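Long-range contacts in gamma-glutamyltranspeptidase (Ggt) (Helicobacter pylori 26695, PDB 5BPK), which probably transfers or hydrolyses the gamma-glutamyl group of glutathione and related compounds, as an enzyme of the N-terminal nucleophile (Ntn) hydrolase superfamily: residues 79-87 / 135-143; 69-77 / 159-170. One frame throughout, in Å; residues are numbered along the deposited sequence.

Interaction 1. Residues 79-87 / 135-143; sequences AGNIGGGGF and GVPGTVAGM
The hydroxyl of Thr139 donates to the amide oxygen of Asn81, with OG1 and OD1 2.8 Å apart and the donor tilted 20° from the amide plane. Alongside, the carbonyl of Gly84 takes two backbone N-H groups at the start of helix 139-150: Gly138 N lies 2.8 Å from Gly84 O and Thr139 N 3.1 Å. Asn81 OD1 is doubly used as well, accepting Gly84 N from above the amide plane at 2.9 Å; this is an Asx motif that folds 81-84 back on itself. ND2 donates to Ala79 O, and bonds at both OD1 and ND2 define which way round the amide is turned. The glycine-rich run passes from this turn into strand 85-91, outermost in its sheet within this chain, which pairs antiparallel with a strand of the other chain, as in the shared sheet of Ntn hydrolases; the nearest approach of Gly85 to the bound acivicin-derived ligand is about 9 Å. With chi1 at -65°, OG1 is anti to the carbonyl carbon of Thr139 and is directed at the Asn81 amide. A water joins the segments once more, donating to Ile82 O and accepting from Val140 N. Beyond the polar atoms, Ile82 and Val140 lie side by side, Ile82 CB 3.8 Å from Val140 CG2, while the Pro137 ring sets its CG 3.5 Å from Gly83 O. Phe231 of helix 229-232 touches Ile82, Pro137 and Val140.

Interaction 2. Residues 69-77 / 159-170; sequences GFALAVVHP and IDPAIKLAENGY
The helical segments 69-75 and 159-168 run nearly parallel, 10° apart in direction with axes 8.1 Å from each other at closest approach, and their backbones come nearest where Ala71 faces Ala162. The close approach is consistent with the small Ala162 side chain, whose CB sits 3.4 Å from Phe70 O and also touches Phe70 CB. At the N-terminal end, Ile159 extends its chain, CG1 anti to the backbone N (chi1 -158°), and lays CD1 over the centre of the Phe70 ring, 3.7 Å from the centroid, a CH-pi contact only 6° off the ring normal.

One turn on, Val74 spreads its two methyls over the facing helix. CG2 meets the carbonyl oxygen and CB of Ala162, whereas CG1 reaches the backbone between Leu165 and Ala166, 3.5 Å from Ala166 N. Leu165 in turn brings CD1 against Val75 CG1.

After helix 159-168 ends, Gly169, with positive phi, turns the chain so that Tyr170 comes back across the C-terminal end of helix 69-75. Its hydroxyl donates to Val74 O over 2.8 Å, in the carbonyl plane and on a lone pair. Val75 CG1 lies over one face of the phenol ring, 4.2 Å from the centroid. The Pro77 and Tyr170 side chains come from opposite directions, bringing Pro77 CD against the hydroxyl oxygen.

Gln213 gives Val74 O a further hydrogen bond. Helix 45-56 touches the pair through Ile50, which meets Ala71, Pro161 and Leu165; helix 214-226 places Leu220 against Val74 and Ile163, and Tyr170 begins the short strand 170-171, which pairs with 210-211.

Overall arrangement
The two contacts have centres 15 Å apart and touch directly: the Ala73 methyl packs on the backbone of Asn81 and Ile82, and Met143 meets Phe70 and Gly69. Along the chain, interaction 1 is nested inside the loop closed by interaction 2. Helix 61-75 leads into strand 85-91, and helix 139-150 is followed by helix 155-168, so the outer elements of this order, 61-75 and 155-168, meet in interaction 2 and the inner ones, 85-91 and 139-150, in interaction 1. Helix 214-226 borders both. Interaction 1 lies nearer the centre of the chain and the bound ligand, at the strand that pairs with the other chain, while interaction 2 pairs two helices farther from the chain centre.

Interaction 1. Residues 79-87 / 135-143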
ATOM      1  N   ALA A  79       8.442   5.130   4.969  1.00 10.57           N
ATOM      2  CA  ALA A  79       7.533   4.289   4.177  1.00 10.99           C
ATOM      3  C   ALA A  79       8.270   3.566   3.067  1.00  8.57           C
ATOM      4  O   ALA A  79       8.186   2.332   2.949  1.00 11.54           O
ATOM      5  CB  ALA A  79       6.420   5.142   3.584  1.00 13.67           C
ATOM      6  N   GLY A  80       8.970   4.339   2.232  1.00 11.04           N
ATOM      7  CA  GLY A  80       9.923   3.786   1.271  1.00 10.53           C
ATOM      8  C   GLY A  80      10.963   2.968   2.019  1.00  8.72           C
ATOM      9  O   GLY A  80      11.307   3.285   3.166  1.00 12.81           O
ATOM     10  N   ASN A  81      11.448   1.899   1.405  1.00  9.83           N
ATOM     11  CA  ASN A  81      12.212   0.898   2.141  1.00  9.77           C
ATOM     12  C   ASN A  81      12.942  -0.111   1.285  1.00 10.42           C
ATOM     13  O   ASN A  81      12.571  -0.354   0.122  1.00 10.72           O
ATOM     14  CB  ASN A  81      11.259   0.099   3.039  1.00 10.86           C
ATOM     15  CG  ASN A  81      10.292  -0.752   2.239  1.00  8.36           C
ATOM     16  OD1 ASN A  81      10.592  -1.920   1.931  1.00 10.01           O
ATOM     17  ND2 ASN A  81       9.134  -0.168   1.862  1.00 10.97           N
ATOM     18  N   ILE A  82      13.954  -0.728   1.901  1.00 11.45           N
ATOM     19  CA  ILE A  82      14.415  -2.064   1.516  1.00 11.29           C
ATOM     20  C   ILE A  82      14.140  -3.121   2.602  1.00 12.05           C
ATOM     21  O   ILE A  82      14.328  -4.308   2.367  1.00 12.21           O
ATOM     22  CB  ILE A  82      15.915  -2.082   1.118  1.00 11.73           C
ATOM     23  CG1 ILE A  82      16.828  -1.642   2.269  1.00 11.70           C
ATOM     24  CG2 ILE A  82      16.143  -1.191  -0.093  1.00 13.34           C
ATOM     25  CD1 ILE A  82      18.302  -1.848   1.976  1.00 11.80           C
ATOM     26  N   GLY A  83      13.701  -2.693   3.792  1.00 11.11           N
ATOM     27  CA  GLY A  83      13.414  -3.627   4.895  1.00 10.53           C
ATOM     28  C   GLY A  83      11.989  -4.126   5.026  1.00  9.34           C
ATOM     29  O   GLY A  83      11.650  -4.764   6.030  1.00 11.29           O
ATOM     30  N   GLY A  84      11.158  -3.851   4.019  1.00 10.02           N
ATOM     31  CA  GLY A  84       9.743  -4.233   4.029  1.00 10.87           C
ATOM     32  C   GLY A  84       9.358  -5.044   2.799  1.00 10.86           C
ATOM     33  O   GLY A  84      10.092  -5.919   2.365  1.00 10.76           O
ATOM     34  N   GLY A  85       8.202  -4.736   2.223  1.00 10.28           N
ATOM     35  CA  GLY A  85       7.678  -5.501   1.097  1.00 11.15           C
ATOM     36  C   GLY A  85       6.459  -4.821   0.516  1.00  9.70           C
ATOM     37  O   GLY A  85       6.060  -3.720   0.948  1.00 10.42           O
ATOM     38  N   GLY A  86       5.856  -5.463  -0.471  1.00  8.80           N
ATOM     39  CA  GLY A  86       4.727  -4.856  -1.148  1.00 10.61           C
ATOM     40  C   GLY A  86       4.284  -5.628  -2.367  1.00  9.77           C
ATOM     41  O   GLY A  86       4.584  -6.806  -2.499  1.00  9.30           O
ATOM     42  N   PHE A  87       3.560  -4.937  -3.244  1.00 10.63           N
ATOM     43  CA  PHE A  87       2.948  -5.518  -4.427  1.00  9.68           C
ATOM     44  C   PHE A  87       3.119  -4.602  -5.627  1.00  8.63           C
ATOM     45  O   PHE A  87       3.075  -3.366  -5.494  1.00 10.29           O
ATOM     46  CB  PHE A  87       1.448  -5.721  -4.202  1.00  9.57           C
ATOM     47  CG  PHE A  87       1.117  -6.544  -2.992  1.00  9.81           C
ATOM     48  CD1 PHE A  87       1.324  -7.917  -2.993  1.00  9.59           C
ATOM     49  CD2 PHE A  87       0.588  -5.950  -1.864  1.00 11.72           C
ATOM     50  CE1 PHE A  87       1.018  -8.683  -1.862  1.00 11.60           C
ATOM     51  CE2 PHE A  87       0.262  -6.708  -0.728  1.00 12.96           C
ATOM     52  CZ  PHE A  87       0.483  -8.081  -0.735  1.00 10.96           C
ATOM     53  N   GLY A 135       8.604  -9.312   9.463  1.00 13.82           N
ATOM     54  CA  GLY A 135       8.608 -10.398   8.492  1.00 13.17           C
ATOM     55  C   GLY A 135       9.859 -10.344   7.629  1.00 11.92           C
ATOM     56  O   GLY A 135      10.583  -9.344   7.617  1.00 12.59           O
ATOM     57  N   VAL A 136      10.119 -11.424   6.899  1.00 11.51           N
ATOM     58  CA  VAL A 136      11.289 -11.482   6.017  1.00 11.02           C
ATOM     59  C   VAL A 136      11.111 -10.485   4.860  1.00 11.34           C
ATOM     60  O   VAL A 136      10.148 -10.601   4.120  1.00 12.07           O
ATOM     61  CB  VAL A 136      11.497 -12.905   5.448  1.00 10.47           C
ATOM     62  CG1 VAL A 136      12.791 -12.954   4.666  1.00 11.78           C
ATOM     63  CG2 VAL A 136      11.511 -13.943   6.576  1.00 13.73           C
ATOM     64  N   PRO A 137      12.026  -9.496   4.710  1.00 11.84           N
ATOM     65  CA  PRO A 137      11.814  -8.456   3.687  1.00 12.67           C
ATOM     66  C   PRO A 137      11.764  -8.982   2.250  1.00 11.66           C
ATOM     67  O   PRO A 137      12.593  -9.827   1.862  1.00 13.04           O
ATOM     68  CB  PRO A 137      13.032  -7.557   3.844  1.00 12.31           C
ATOM     69  CG  PRO A 137      13.440  -7.727   5.293  1.00 13.04           C
ATOM     70  CD  PRO A 137      13.181  -9.185   5.572  1.00 12.65           C
ATOM     71  N   GLY A 138      10.822  -8.451   1.476  1.00  9.50           N
ATOM     72  CA  GLY A 138      10.633  -8.810   0.078  1.00 10.43           C
ATOM     73  C   GLY A 138      10.985  -7.754  -0.947  1.00 10.24           C
ATOM     74  O   GLY A 138      11.094  -8.076  -2.125  1.00 11.11           O
ATOM     75  N   THR A 139      11.140  -6.489  -0.527  1.00 10.93           N
ATOM     76  CA  THR A 139      11.321  -5.389  -1.488  1.00 10.35           C
ATOM     77  C   THR A 139      12.466  -5.580  -2.472  1.00 10.23           C
ATOM     78  O   THR A 139      12.278  -5.383  -3.660  1.00 10.77           O
ATOM     79  CB  THR A 139      11.469  -4.056  -0.770  1.00  9.26           C
ATOM     80  OG1 THR A 139      10.230  -3.784  -0.105  1.00  9.66           O
ATOM     81  CG2 THR A 139      11.831  -2.902  -1.728  1.00 11.42           C
ATOM     82  N   VAL A 140      13.648  -5.952  -1.985  1.00 11.13           N
ATOM     83  CA  VAL A 140      14.793  -6.061  -2.885  1.00 10.55           C
ATOM     84  C   VAL A 140      14.560  -7.168  -3.928  1.00  9.96           C
ATOM     85  O   VAL A 140      14.849  -6.995  -5.133  1.00 11.86           O
ATOM     86  CB  VAL A 140      16.101  -6.290  -2.116  1.00  9.92           C
ATOM     87  CG1 VAL A 140      17.238  -6.578  -3.075  1.00 13.20           C
ATOM     88  CG2 VAL A 140      16.420  -5.048  -1.242  1.00 13.92           C
ATOM     89  N   ALA A 141      13.999  -8.282  -3.470  1.00 11.19           N
ATOM     90  CA  ALA A 141      13.640  -9.385  -4.358  1.00 10.59           C
ATOM     91  C   ALA A 141      12.581  -8.960  -5.384  1.00  9.83           C
ATOM     92  O   ALA A 141      12.632  -9.376  -6.548  1.00 12.20           O
ATOM     93  CB  ALA A 141      13.170 -10.579  -3.546  1.00 12.53           C
ATOM     94  N   GLY A 142      11.629  -8.134  -4.947  1.00  9.85           N
ATOM     95  CA  GLY A 142      10.578  -7.646  -5.824  1.00 11.12           C
ATOM     96  C   GLY A 142      11.118  -6.729  -6.902  1.00 10.98           C
ATOM     97  O   GLY A 142      10.747  -6.857  -8.078  1.00 12.13           O
ATOM     98  N   MET A 143      11.986  -5.793  -6.511  1.00 10.85           N
ATOM     99  CA  MET A 143      12.590  -4.885  -7.488  1.00 12.14           C
ATOM    100  C   MET A 143      13.358  -5.661  -8.542  1.00 13.71           C
ATOM    101  O   MET A 143      13.203  -5.403  -9.740  1.00 13.85           O
ATOM    102  CB  MET A 143      13.526  -3.871  -6.820  1.00 12.77           C
ATOM    103  CG  MET A 143      12.847  -2.880  -5.875  1.00 13.08           C
ATOM    104  SD  MET A 143      11.533  -1.872  -6.591  1.00 13.95           S
ATOM    105  CE  MET A 143      10.099  -2.610  -5.839  1.00 17.22           C
TER
HETATM  106  O   HOH W   1      14.142  -6.510   0.799  1.00 12.39           O

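Interaction 2. Residues 69-77 / 159-170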
ATOM      1  N   GLY A  69      11.503   2.716  -6.511  1.00  9.20           N
ATOM      2  CA  GLY A  69      11.520   1.846  -5.346  1.00 10.64           C
ATOM      3  C   GLY A  69      12.785   2.024  -4.524  1.00 10.61           C
ATOM      4  O   GLY A  69      12.742   2.136  -3.300  1.00 11.74           O
ATOM      5  N   PHE A  70      13.932   2.066  -5.184  1.00 10.88           N
ATOM      6  CA  PHE A  70      15.183   2.287  -4.442  1.00 10.46           C
ATOM      7  C   PHE A  70      15.365   3.734  -3.958  1.00 10.99           C
ATOM      8  O   PHE A  70      15.879   3.955  -2.861  1.00 11.18           O
ATOM      9  CB  PHE A  70      16.404   1.839  -5.247  1.00 11.41           C
ATOM     10  CG  PHE A  70      16.525   0.342  -5.377  1.00 13.64           C
ATOM     11  CD1 PHE A  70      16.769  -0.435  -4.257  1.00 13.98           C
ATOM     12  CD2 PHE A  70      16.388  -0.287  -6.609  1.00 14.30           C
ATOM     13  CE1 PHE A  70      16.883  -1.813  -4.349  1.00 13.00           C
ATOM     14  CE2 PHE A  70      16.503  -1.673  -6.709  1.00 14.45           C
ATOM     15  CZ  PHE A  70      16.755  -2.430  -5.570  1.00 14.11           C
ATOM     16  N   ALA A  71      14.968   4.714  -4.770  1.00 11.02           N
ATOM     17  CA  ALA A  71      15.074   6.127  -4.366  1.00 11.10           C
ATOM     18  C   ALA A  71      14.242   6.419  -3.115  1.00 12.41           C
ATOM     19  O   ALA A  71      14.729   7.048  -2.182  1.00 11.52           O
ATOM     20  CB  ALA A  71      14.685   7.059  -5.513  1.00 11.52           C
ATOM     21  N   LEU A  72      13.008   5.926  -3.074  1.00 11.20           N
ATOM     22  CA  LEU A  72      12.152   6.141  -1.901  1.00 10.81           C
ATOM     23  C   LEU A  72      12.705   5.468  -0.639  1.00 11.46           C
ATOM     24  O   LEU A  72      12.454   5.932   0.480  1.00 12.10           O
ATOM     25  CB  LEU A  72      10.728   5.636  -2.174  1.00 10.73           C
ATOM     26  CG  LEU A  72       9.870   6.441  -3.146  1.00  8.83           C
ATOM     27  CD1 LEU A  72       8.572   5.665  -3.482  1.00 10.49           C
ATOM     28  CD2 LEU A  72       9.547   7.822  -2.577  1.00 11.00           C
ATOM     29  N   ALA A  73      13.447   4.373  -0.813  1.00 10.78           N
ATOM     30  CA  ALA A  73      14.115   3.716   0.318  1.00 10.45           C
ATOM     31  C   ALA A  73      15.133   4.631   1.026  1.00 10.63           C
ATOM     32  O   ALA A  73      15.471   4.407   2.200  1.00 11.53           O
ATOM     33  CB  ALA A  73      14.788   2.402  -0.128  1.00 10.52           C
ATOM     34  N   VAL A  74      15.598   5.652   0.312  1.00 11.45           N
ATOM     35  CA  VAL A  74      16.567   6.611   0.827  1.00 11.14           C
ATOM     36  C   VAL A  74      15.877   7.914   1.270  1.00 11.60           C
ATOM     37  O   VAL A  74      16.103   8.385   2.373  1.00 12.25           O
ATOM     38  CB  VAL A  74      17.643   6.903  -0.244  1.00 11.41           C
ATOM     39  CG1 VAL A  74      18.637   7.966   0.243  1.00 11.67           C
ATOM     40  CG2 VAL A  74      18.370   5.631  -0.604  1.00 12.76           C
ATOM     41  N   VAL A  75      15.018   8.472   0.424  1.00 11.68           N
ATOM     42  CA  VAL A  75      14.460   9.813   0.672  1.00 10.55           C
ATOM     43  C   VAL A  75      13.143   9.827   1.437  1.00 10.57           C
ATOM     44  O   VAL A  75      12.698  10.891   1.866  1.00 12.55           O
ATOM     45  CB  VAL A  75      14.293  10.611  -0.633  1.00 11.13           C
ATOM     46  CG1 VAL A  75      15.650  10.750  -1.343  1.00 14.45           C
ATOM     47  CG2 VAL A  75      13.251   9.976  -1.580  1.00 13.38           C
ATOM     48  N   HIS A  76      12.528   8.656   1.603  1.00 10.94           N
ATOM     49  CA  HIS A  76      11.252   8.549   2.321  1.00 12.06           C
ATOM     50  C   HIS A  76      11.267   7.356   3.280  1.00 12.02           C
ATOM     51  O   HIS A  76      10.435   6.455   3.168  1.00 12.84           O
ATOM     52  CB  HIS A  76      10.131   8.432   1.284  1.00 11.06           C
ATOM     53  CG  HIS A  76       8.746   8.542   1.845  1.00 14.24           C
ATOM     54  ND1 HIS A  76       8.481   9.084   3.087  1.00 15.96           N
ATOM     55  CD2 HIS A  76       7.550   8.167   1.331  1.00 15.28           C
ATOM     56  CE1 HIS A  76       7.176   9.058   3.300  1.00 17.16           C
ATOM     57  NE2 HIS A  76       6.588   8.506   2.251  1.00 17.17           N
ATOM     58  N   PRO A  77      12.218   7.346   4.242  1.00 11.20           N
ATOM     59  CA  PRO A  77      12.429   6.164   5.088  1.00 12.58           C
ATOM     60  C   PRO A  77      11.288   5.813   6.046  1.00 12.58           C
ATOM     61  O   PRO A  77      11.275   4.710   6.597  1.00 12.87           O
ATOM     62  CB  PRO A  77      13.728   6.485   5.843  1.00 14.42           C
ATOM     63  CG  PRO A  77      13.935   7.929   5.700  1.00 14.74           C
ATOM     64  CD  PRO A  77      13.237   8.386   4.476  1.00 13.53           C
ATOM     65  N   ILE A 159      19.792   2.088  -9.761  1.00 15.39           N
ATOM     66  CA  ILE A 159      20.050   2.206  -8.318  1.00 15.76           C
ATOM     67  C   ILE A 159      21.058   3.317  -7.981  1.00 15.48           C
ATOM     68  O   ILE A 159      21.099   3.804  -6.853  1.00 15.38           O
ATOM     69  CB  ILE A 159      20.504   0.841  -7.719  1.00 14.85           C
ATOM     70  CG1 ILE A 159      20.264   0.787  -6.202  1.00 13.84           C
ATOM     71  CG2 ILE A 159      21.988   0.534  -8.073  1.00 14.12           C
ATOM     72  CD1 ILE A 159      20.310  -0.619  -5.651  1.00 13.23           C
ATOM     73  N   ASP A 160      21.860   3.732  -8.957  1.00 14.80           N
ATOM     74  CA  ASP A 160      22.850   4.776  -8.707  1.00 16.42           C
ATOM     75  C   ASP A 160      22.259   6.060  -8.105  1.00 15.57           C
ATOM     76  O   ASP A 160      22.861   6.626  -7.195  1.00 15.82           O
ATOM     77  CB  ASP A 160      23.652   5.114  -9.977  1.00 16.39           C
ATOM     78  CG  ASP A 160      24.888   4.231 -10.156  1.00 21.97           C
ATOM     79  OD1 ASP A 160      25.259   3.476  -9.235  1.00 23.90           O
ATOM     80  OD2 ASP A 160      25.496   4.308 -11.237  1.00 25.95           O
ATOM     81  N   PRO A 161      21.082   6.521  -8.591  1.00 15.03           N
ATOM     82  CA  PRO A 161      20.559   7.761  -7.991  1.00 14.93           C
ATOM     83  C   PRO A 161      20.270   7.635  -6.497  1.00 15.30           C
ATOM     84  O   PRO A 161      20.548   8.556  -5.724  1.00 15.99           O
ATOM     85  CB  PRO A 161      19.272   8.019  -8.782  1.00 16.07           C
ATOM     86  CG  PRO A 161      19.561   7.427 -10.123  1.00 15.97           C
ATOM     87  CD  PRO A 161      20.357   6.178  -9.833  1.00 14.78           C
ATOM     88  N   ALA A 162      19.725   6.495  -6.105  1.00 14.00           N
ATOM     89  CA  ALA A 162      19.483   6.211  -4.704  1.00 13.11           C
ATOM     90  C   ALA A 162      20.791   6.190  -3.916  1.00 14.05           C
ATOM     91  O   ALA A 162      20.872   6.767  -2.836  1.00 13.82           O
ATOM     92  CB  ALA A 162      18.737   4.872  -4.552  1.00 12.35           C
ATOM     93  N   ILE A 163      21.818   5.543  -4.468  1.00 13.81           N
ATOM     94  CA  ILE A 163      23.126   5.482  -3.807  1.00 12.65           C
ATOM     95  C   ILE A 163      23.701   6.890  -3.614  1.00 14.88           C
ATOM     96  O   ILE A 163      24.217   7.216  -2.536  1.00 14.59           O
ATOM     97  CB  ILE A 163      24.126   4.603  -4.599  1.00 14.28           C
ATOM     98  CG1 ILE A 163      23.689   3.133  -4.569  1.00 16.55           C
ATOM     99  CG2 ILE A 163      25.522   4.735  -4.007  1.00 15.55           C
ATOM    100  CD1 ILE A 163      24.436   2.226  -5.545  1.00 15.62           C
ATOM    101  N   LYS A 164      23.589   7.722  -4.648  1.00 13.99           N
ATOM    102  CA  LYS A 164      24.070   9.108  -4.584  1.00 17.31           C
ATOM    103  C   LYS A 164      23.411   9.877  -3.434  1.00 16.32           C
ATOM    104  O   LYS A 164      24.077  10.595  -2.695  1.00 16.47           O
ATOM    105  CB  LYS A 164      23.794   9.836  -5.903  1.00 18.39           C
ATOM    106  CG  LYS A 164      24.482  11.181  -6.031  1.00 25.60           C
ATOM    107  CD  LYS A 164      24.100  11.891  -7.320  1.00 30.90           C
ATOM    108  CE  LYS A 164      25.023  13.073  -7.609  1.00 34.38           C
ATOM    109  NZ  LYS A 164      25.002  13.443  -9.058  1.00 38.95           N
ATOM    110  N   LEU A 165      22.098   9.714  -3.292  1.00 14.68           N
ATOM    111  CA  LEU A 165      21.354  10.384  -2.231  1.00 14.04           C
ATOM    112  C   LEU A 165      21.705   9.851  -0.843  1.00 13.44           C
ATOM    113  O   LEU A 165      21.705  10.608   0.124  1.00 15.87           O
ATOM    114  CB  LEU A 165      19.844  10.279  -2.481  1.00 13.46           C
ATOM    115  CG  LEU A 165      19.365  11.201  -3.616  1.00 15.99           C
ATOM    116  CD1 LEU A 165      18.057  10.724  -4.230  1.00 19.20           C
ATOM    117  CD2 LEU A 165      19.241  12.645  -3.138  1.00 18.33           C
ATOM    118  N   ALA A 166      21.979   8.554  -0.737  1.00 13.64           N
ATOM    119  CA  ALA A 166      22.398   7.984   0.544  1.00 13.18           C
ATOM    120  C   ALA A 166      23.781   8.481   0.953  1.00 14.72           C
ATOM    121  O   ALA A 166      24.002   8.857   2.105  1.00 16.52           O
ATOM    122  CB  ALA A 166      22.360   6.451   0.503  1.00 14.83           C
ATOM    123  N   GLU A 167      24.700   8.507   0.000  1.00 15.95           N
ATOM    124  CA  GLU A 167      26.076   8.911   0.277  1.00 17.83           C
ATOM    125  C   GLU A 167      26.232  10.409   0.542  1.00 18.16           C
ATOM    126  O   GLU A 167      26.972  10.810   1.443  1.00 18.84           O
ATOM    127  CB  GLU A 167      26.990   8.522  -0.886  1.00 19.10           C
ATOM    128  CG  GLU A 167      27.205   7.035  -1.069  1.00 24.20           C
ATOM    129  CD  GLU A 167      28.103   6.709  -2.253  1.00 28.61           C
ATOM    130  OE1 GLU A 167      28.296   7.580  -3.121  1.00 32.42           O
ATOM    131  OE2 GLU A 167      28.612   5.571  -2.312  1.00 30.31           O
ATOM    132  N   ASN A 168      25.562  11.233  -0.255  1.00 15.53           N
ATOM    133  CA  ASN A 168      25.767  12.682  -0.211  1.00 17.22           C
ATOM    134  C   ASN A 168      24.728  13.387   0.645  1.00 17.26           C
ATOM    135  O   ASN A 168      24.944  14.511   1.108  1.00 19.64           O
ATOM    136  CB  ASN A 168      25.739  13.268  -1.634  1.00 19.08           C
ATOM    137  CG  ASN A 168      26.773  12.633  -2.564  1.00 24.30           C
ATOM    138  OD1 ASN A 168      27.811  12.144  -2.127  1.00 27.06           O
ATOM    139  ND2 ASN A 168      26.485  12.653  -3.860  1.00 30.15           N
ATOM    140  N   GLY A 169      23.589  12.726   0.835  1.00 15.35           N
ATOM    141  CA  GLY A 169      22.525  13.250   1.658  1.00 15.54           C
ATOM    142  C   GLY A 169      21.510  14.128   0.959  1.00 17.15           C
ATOM    143  O   GLY A 169      21.642  14.479  -0.225  1.00 18.43           O
ATOM    144  N   TYR A 170      20.472  14.454   1.720  1.00 15.77           N
ATOM    145  CA  TYR A 170      19.420  15.367   1.296  1.00 16.85           C
ATOM    146  C   TYR A 170      18.888  16.096   2.525  1.00 18.11           C
ATOM    147  O   TYR A 170      19.054  15.631   3.660  1.00 18.85           O
ATOM    148  CB  TYR A 170      18.282  14.619   0.577  1.00 17.54           C
ATOM    149  CG  TYR A 170      17.589  13.585   1.431  1.00 14.37           C
ATOM    150  CD1 TYR A 170      18.062  12.280   1.509  1.00 13.54           C
ATOM    151  CD2 TYR A 170      16.456  13.921   2.166  1.00 14.94           C
ATOM    152  CE1 TYR A 170      17.421  11.327   2.314  1.00 13.46           C
ATOM    153  CE2 TYR A 170      15.809  12.981   2.972  1.00 16.92           C
ATOM    154  CZ  TYR A 170      16.294  11.685   3.033  1.00 13.19           C
ATOM    155  OH  TYR A 170      15.669  10.744   3.825  1.00 15.35           O
TER